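Side-chain contacts in putative rhamnosidase (Streptomyces avermitilis, PDB 3W5M), which hydrolyses terminal alpha-L-rhamnose residues from citrus flavonoids and gum arabic, and binds L-rhamnose through a calcium-dependent carbohydrate-binding module: residues 636-641 against 686-691; 669-674 against 682-687. All blocks are in the same frame, centred on the assembly; numbering follows the deposited sequence.

Contact 1. Residues 636-641 against 686-691; sequences ERLGWT and GNLGNG
Leu688 reaches across with one methyl, CD1, and sets it against two partners: Leu638 CD1 at 3.8 Å and Trp640 CZ2 at 4.0 Å. CD1 approaches the indole obliquely, while the side chains of Leu688 and Trp640 as a whole cross at about a right angle. The firm part is on the 636-641 side. Leu638 is buried, its CG anti to the carbonyl carbon (chi1 -55°), which directs the isobutyl group at Leu688, and its backbone N is held by Asp630 OD1. The indole is fixed too: NE1 donates to Glu636 OE2 at 2.9 Å, a bent bond (132°) that comes in from above the carboxylate plane, while Glu636 CG sits in plane at the ring edge. Glu636, probably the proton donor of this (alpha/alpha)6-barrel, also has OE1 in a salt bridge with Arg634. Gly639 centres an inverse gamma turn that leads to Trp640, the N-cap residue of helix 641-654. With an alanine here, Glu636 OE2 would probably lose the N-H that helps fix its rotation, and a gap would open beside Leu688 CD1. The 686-691 side is looser: Leu688 and Gly689 are partly exposed and each was modelled in two conformers, so the contacts of Leu688 CD1 describe one conformer and are less certain for the other. The nearest CA atoms, those of Leu638 and Gly686, are 10.1 Å apart.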
loop_
_atom_site.group_PDB
_atom_site.type_symbol
_atom_site.label_atom_id
_atom_site.label_comp_id
_atom_site.label_asym_id
_atom_site.label_seq_id
_atom_site.Cartn_x
_atom_site.Cartn_y
_atom_site.Cartn_z
ATOM N N GLU A 636 2.032 -1.152 -10.848
ATOM C CA GLU A 636 0.866 -1.911 -10.417
ATOM C C GLU A 636 0.457 -1.351 -9.053
ATOM O O GLU A 636 -0.187 -0.329 -9.030
ATOM C CB GLU A 636 1.142 -3.426 -10.452
ATOM C CG GLU A 636 -0.142 -4.228 -10.384
ATOM C CD GLU A 636 -0.070 -5.554 -11.108
ATOM O OE1 GLU A 636 1.033 -5.928 -11.597
ATOM O OE2 GLU A 636 -1.144 -6.215 -11.197
ATOM N N ARG A 637 0.885 -1.952 -7.947
ATOM C CA ARG A 637 0.606 -1.410 -6.590
ATOM C C ARG A 637 -0.880 -1.311 -6.342
ATOM O O ARG A 637 -1.376 -0.276 -5.891
ATOM C CB ARG A 637 1.254 -0.022 -6.417
ATOM C CG ARG A 637 2.593 0.054 -7.146
ATOM C CD ARG A 637 3.386 1.270 -6.655
ATOM N NE ARG A 637 4.552 1.525 -7.493
ATOM C CZ ARG A 637 5.272 2.639 -7.374
ATOM N NH1 ARG A 637 4.900 3.537 -6.468
ATOM N NH2 ARG A 637 6.325 2.863 -8.163
ATOM N N LEU A 638 -1.582 -2.399 -6.678
ATOM C CA LEU A 638 -3.027 -2.468 -6.540
ATOM C C LEU A 638 -3.400 -3.356 -5.366
ATOM O O LEU A 638 -2.582 -4.174 -4.923
ATOM C CB LEU A 638 -3.630 -3.018 -7.836
ATOM C CG LEU A 638 -3.238 -2.228 -9.096
ATOM C CD1 LEU A 638 -3.898 -2.904 -10.290
ATOM C CD2 LEU A 638 -3.722 -0.782 -9.031
ATOM N N GLY A 639 -4.624 -3.171 -4.854
ATOM C CA GLY A 639 -5.100 -3.904 -3.673
ATOM C C GLY A 639 -5.582 -5.290 -4.075
ATOM O O GLY A 639 -6.784 -5.562 -4.087
ATOM N N TRP A 640 -4.638 -6.150 -4.436
ATOM C CA TRP A 640 -4.962 -7.481 -4.985
ATOM C C TRP A 640 -5.534 -8.394 -3.913
ATOM O O TRP A 640 -4.932 -8.595 -2.873
ATOM C CB TRP A 640 -3.719 -8.112 -5.622
ATOM C CG TRP A 640 -3.519 -7.691 -7.065
ATOM C CD1 TRP A 640 -2.703 -6.688 -7.506
ATOM C CD2 TRP A 640 -4.152 -8.239 -8.242
ATOM N NE1 TRP A 640 -2.759 -6.598 -8.880
ATOM C CE2 TRP A 640 -3.657 -7.517 -9.353
ATOM C CE3 TRP A 640 -5.087 -9.268 -8.463
ATOM C CZ2 TRP A 640 -4.056 -7.782 -10.666
ATOM C CZ3 TRP A 640 -5.474 -9.540 -9.761
ATOM C CH2 TRP A 640 -4.965 -8.795 -10.854
ATOM N N THR A 641 -6.731 -8.908 -4.184
ATOM C CA THR A 641 -7.464 -9.720 -3.209
ATOM C C THR A 641 -6.776 -11.077 -2.945
ATOM O O THR A 641 -6.621 -11.502 -1.813
ATOM C CB THR A 641 -8.936 -9.910 -3.696
ATOM O OG1 THR A 641 -8.956 -10.464 -5.027
ATOM C CG2 THR A 641 -9.626 -8.594 -3.731
ATOM N N GLY A 686 -9.158 0.124 -13.451
ATOM C CA GLY A 686 -8.679 -0.461 -14.689
ATOM C C GLY A 686 -9.382 -1.689 -15.257
ATOM O O GLY A 686 -8.763 -2.462 -15.989
ATOM N N ASN A 687 -10.649 -1.902 -14.935
ATOM C CA ASN A 687 -11.384 -3.052 -15.539
ATOM C C ASN A 687 -10.685 -4.428 -15.468
ATOM O O ASN A 687 -10.612 -5.172 -16.460
ATOM C CB ASN A 687 -11.730 -2.743 -16.999
ATOM C CG ASN A 687 -12.644 -1.541 -17.143
ATOM O OD1 ASN A 687 -13.796 -1.570 -16.708
ATOM N ND2 ASN A 687 -12.138 -0.481 -17.774
ATOM N N LEU A 688 -10.094 -4.708 -14.320
ATOM C CA LEU A 688 -9.671 -6.051 -14.014
ATOM C C LEU A 688 -10.963 -6.743 -13.652
ATOM O O LEU A 688 -11.995 -6.087 -13.440
ATOM C CB LEU A 688 -8.675 -6.033 -12.862
ATOM C CG LEU A 688 -7.406 -5.259 -13.243
ATOM C CD1 LEU A 688 -6.558 -5.014 -12.012
ATOM C CD2 LEU A 688 -6.618 -6.020 -14.310
ATOM N N GLY A 689 -10.919 -8.060 -13.597
ATOM C CA GLY A 689 -12.131 -8.833 -13.423
ATOM C C GLY A 689 -12.664 -8.931 -12.005
ATOM O O GLY A 689 -12.264 -8.194 -11.093
ATOM N N ASN A 690 -13.600 -9.857 -11.844
ATOM C CA ASN A 690 -14.208 -10.184 -10.550
ATOM C C ASN A 690 -14.675 -11.636 -10.536
ATOM O O ASN A 690 -14.666 -12.304 -11.576
ATOM C CB ASN A 690 -15.407 -9.263 -10.262
ATOM C CG ASN A 690 -16.489 -9.349 -11.316
ATOM O OD1 ASN A 690 -17.194 -10.359 -11.434
ATOM N ND2 ASN A 690 -16.639 -8.278 -12.088
ATOM N N GLY A 691 -15.104 -12.116 -9.373
ATOM C CA GLY A 691 -15.680 -13.475 -9.272
ATOM C C GLY A 691 -14.689 -14.611 -9.401
ATOM O O GLY A 691 -15.059 -15.731 -9.792
#

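Contact 2. Residues 669-674 against 682-687; sequences RDAQTS and APAVGN
No ring or other flat side chain takes part where Ala671 meets Ala682 and Ala684, so there are neither faces nor edges to describe; three methyl groups make the whole contact. It joins the C-terminal part of helix 658-671, a helix of the (alpha/alpha)6-barrel, to the loop that leads on to helix 698-710. Ala671 CB lies 3.9 Å from Ala684 CB and 4.5 Å from Ala682 CB, the second a lighter touch. The CB atoms of Ala682 and Ala684 both point at the helix, whereas the ring of Pro683 between them stays clear of it. A cis peptide bond precedes Pro683, and the carbonyl just before that proline, Ala682 O, is satisfied by Trp664 NE1 from the same helix. Small side chains on both sides let the backbones come close, with Ala671 CA only 5.9 Å from Ala684 CA. Nothing polar bridges the two segments. Asp670 has partners beyond them: OD2 forms a salt bridge with Arg353 and O accepts a bond from Lys352 NZ, tying the barrel to the region of strand 353-360. The directions from Ala671 CB to the CB atoms of Ala682 and Ala684 are about 90° apart, and those two CB atoms are 5.9 Å from each other.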
loop_
_atom_site.group_PDB
_atom_site.type_symbol
_atom_site.label_atom_id
_atom_site.label_comp_id
_atom_site.label_asym_id
_atom_site.label_seq_id
_atom_site.Cartn_x
_atom_site.Cartn_y
_atom_site.Cartn_z
ATOM N N ARG A 669 -15.696 -4.125 0.010
ATOM C CA ARG A 669 -17.159 -3.990 -0.050
ATOM C C ARG A 669 -17.657 -2.822 -0.868
ATOM O O ARG A 669 -18.694 -2.940 -1.522
ATOM C CB ARG A 669 -17.796 -4.006 1.344
ATOM C CG ARG A 669 -17.702 -5.389 1.984
ATOM C CD ARG A 669 -18.413 -5.487 3.323
ATOM N NE ARG A 669 -17.845 -4.556 4.312
ATOM C CZ ARG A 669 -16.900 -4.880 5.185
ATOM N NH1 ARG A 669 -16.383 -6.112 5.231
ATOM N NH2 ARG A 669 -16.496 -3.965 6.061
ATOM N N ASP A 670 -16.921 -1.716 -0.911
ATOM C CA ASP A 670 -17.307 -0.584 -1.765
ATOM C C ASP A 670 -17.234 -0.999 -3.233
ATOM O O ASP A 670 -17.909 -0.388 -4.071
ATOM C CB ASP A 670 -16.311 0.598 -1.654
ATOM C CG ASP A 670 -16.587 1.531 -0.501
ATOM O OD1 ASP A 670 -17.674 1.476 0.125
ATOM O OD2 ASP A 670 -15.684 2.362 -0.205
ATOM N N ALA A 671 -16.376 -1.976 -3.546
ATOM C CA ALA A 671 -16.147 -2.404 -4.947
ATOM C C ALA A 671 -17.009 -3.606 -5.358
ATOM O O ALA A 671 -17.060 -3.953 -6.560
ATOM C CB ALA A 671 -14.684 -2.712 -5.191
ATOM N N GLN A 672 -17.651 -4.241 -4.391
ATOM C CA GLN A 672 -18.419 -5.489 -4.696
ATOM C C GLN A 672 -19.467 -5.181 -5.766
ATOM O O GLN A 672 -20.175 -4.150 -5.697
ATOM C CB GLN A 672 -19.033 -6.077 -3.424
ATOM C CG GLN A 672 -19.593 -7.510 -3.580
ATOM C CD GLN A 672 -20.050 -8.101 -2.250
ATOM O OE1 GLN A 672 -20.120 -7.397 -1.260
ATOM N NE2 GLN A 672 -20.335 -9.411 -2.221
ATOM N N THR A 673 -19.569 -6.039 -6.782
ATOM C CA THR A 673 -20.450 -5.695 -7.903
ATOM C C THR A 673 -21.897 -5.882 -7.494
ATOM O O THR A 673 -22.179 -6.527 -6.471
ATOM C CB THR A 673 -20.198 -6.548 -9.142
ATOM O OG1 THR A 673 -20.695 -7.879 -8.894
ATOM C CG2 THR A 673 -18.711 -6.554 -9.481
ATOM N N SER A 674 -22.800 -5.309 -8.294
ATOM C CA SER A 674 -24.230 -5.328 -7.992
ATOM C C SER A 674 -24.776 -6.753 -7.995
ATOM O O SER A 674 -25.819 -6.991 -7.420
ATOM C CB SER A 674 -25.011 -4.483 -8.976
ATOM O OG SER A 674 -24.870 -4.971 -10.309
ATOM N N ALA A 682 -9.131 -4.143 -5.018
ATOM C CA ALA A 682 -9.921 -3.138 -4.326
ATOM C C ALA A 682 -8.961 -2.114 -3.695
ATOM O O ALA A 682 -8.022 -2.514 -3.019
ATOM C CB ALA A 682 -10.786 -3.795 -3.256
ATOM N N PRO A 683 -9.188 -0.805 -3.929
ATOM C CA PRO A 683 -10.171 -0.144 -4.816
ATOM C C PRO A 683 -10.108 -0.663 -6.245
ATOM O O PRO A 683 -9.041 -1.009 -6.751
ATOM C CB PRO A 683 -9.738 1.330 -4.800
ATOM C CG PRO A 683 -9.101 1.493 -3.468
ATOM C CD PRO A 683 -8.364 0.198 -3.208
ATOM N N ALA A 684 -11.268 -0.705 -6.884
ATOM C CA ALA A 684 -11.373 -1.260 -8.224
ATOM C C ALA A 684 -10.993 -0.203 -9.262
ATOM O O ALA A 684 -11.628 0.842 -9.364
ATOM C CB ALA A 684 -12.781 -1.812 -8.462
ATOM N N VAL A 685 -9.909 -0.467 -9.974
ATOM C CA VAL A 685 -9.458 0.379 -11.071
ATOM C C VAL A 685 -9.117 -0.494 -12.272
ATOM O O VAL A 685 -8.867 -1.702 -12.119
ATOM C CB VAL A 685 -8.237 1.255 -10.683
ATOM C CG1 VAL A 685 -8.624 2.253 -9.615
ATOM C CG2 VAL A 685 -7.067 0.413 -10.196
ATOM N N GLY A 686 -9.158 0.124 -13.451
ATOM C CA GLY A 686 -8.679 -0.461 -14.689
ATOM C C GLY A 686 -9.382 -1.689 -15.257
ATOM O O GLY A 686 -8.763 -2.462 -15.989
ATOM N N ASN A 687 -10.649 -1.902 -14.935
ATOM C CA ASN A 687 -11.384 -3.052 -15.539
ATOM C C ASN A 687 -10.685 -4.428 -15.468
ATOM O O ASN A 687 -10.612 -5.172 -16.460
ATOM C CB ASN A 687 -11.730 -2.743 -16.999
ATOM C CG ASN A 687 -12.644 -1.541 -17.143
ATOM O OD1 ASN A 687 -13.796 -1.570 -16.708
ATOM N ND2 ASN A 687 -12.138 -0.481 -17.774
#

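In the fold
From the N-terminal side, the chain passes through 636-641, runs through helices 641-654 and 658-671, the latter with its last residues in 669-674, then turns back through 682-691. Contact 2 closes the short turn of seven residues after that helix; contact 1 closes the longer excursion of both helices, so the smaller span lies within the larger and the two do not cross. They share Gly686 and Asn687, and their centres are about 8 Å apart. Links between them include Gly639 O to Ala682 N at 2.9 Å, probably a hydrogen bond, and Leu638 CD2 against Val685 CG2 at 3.7 Å. The loop after helix 658-671 thus packs on that helix and on the segment carrying Glu636.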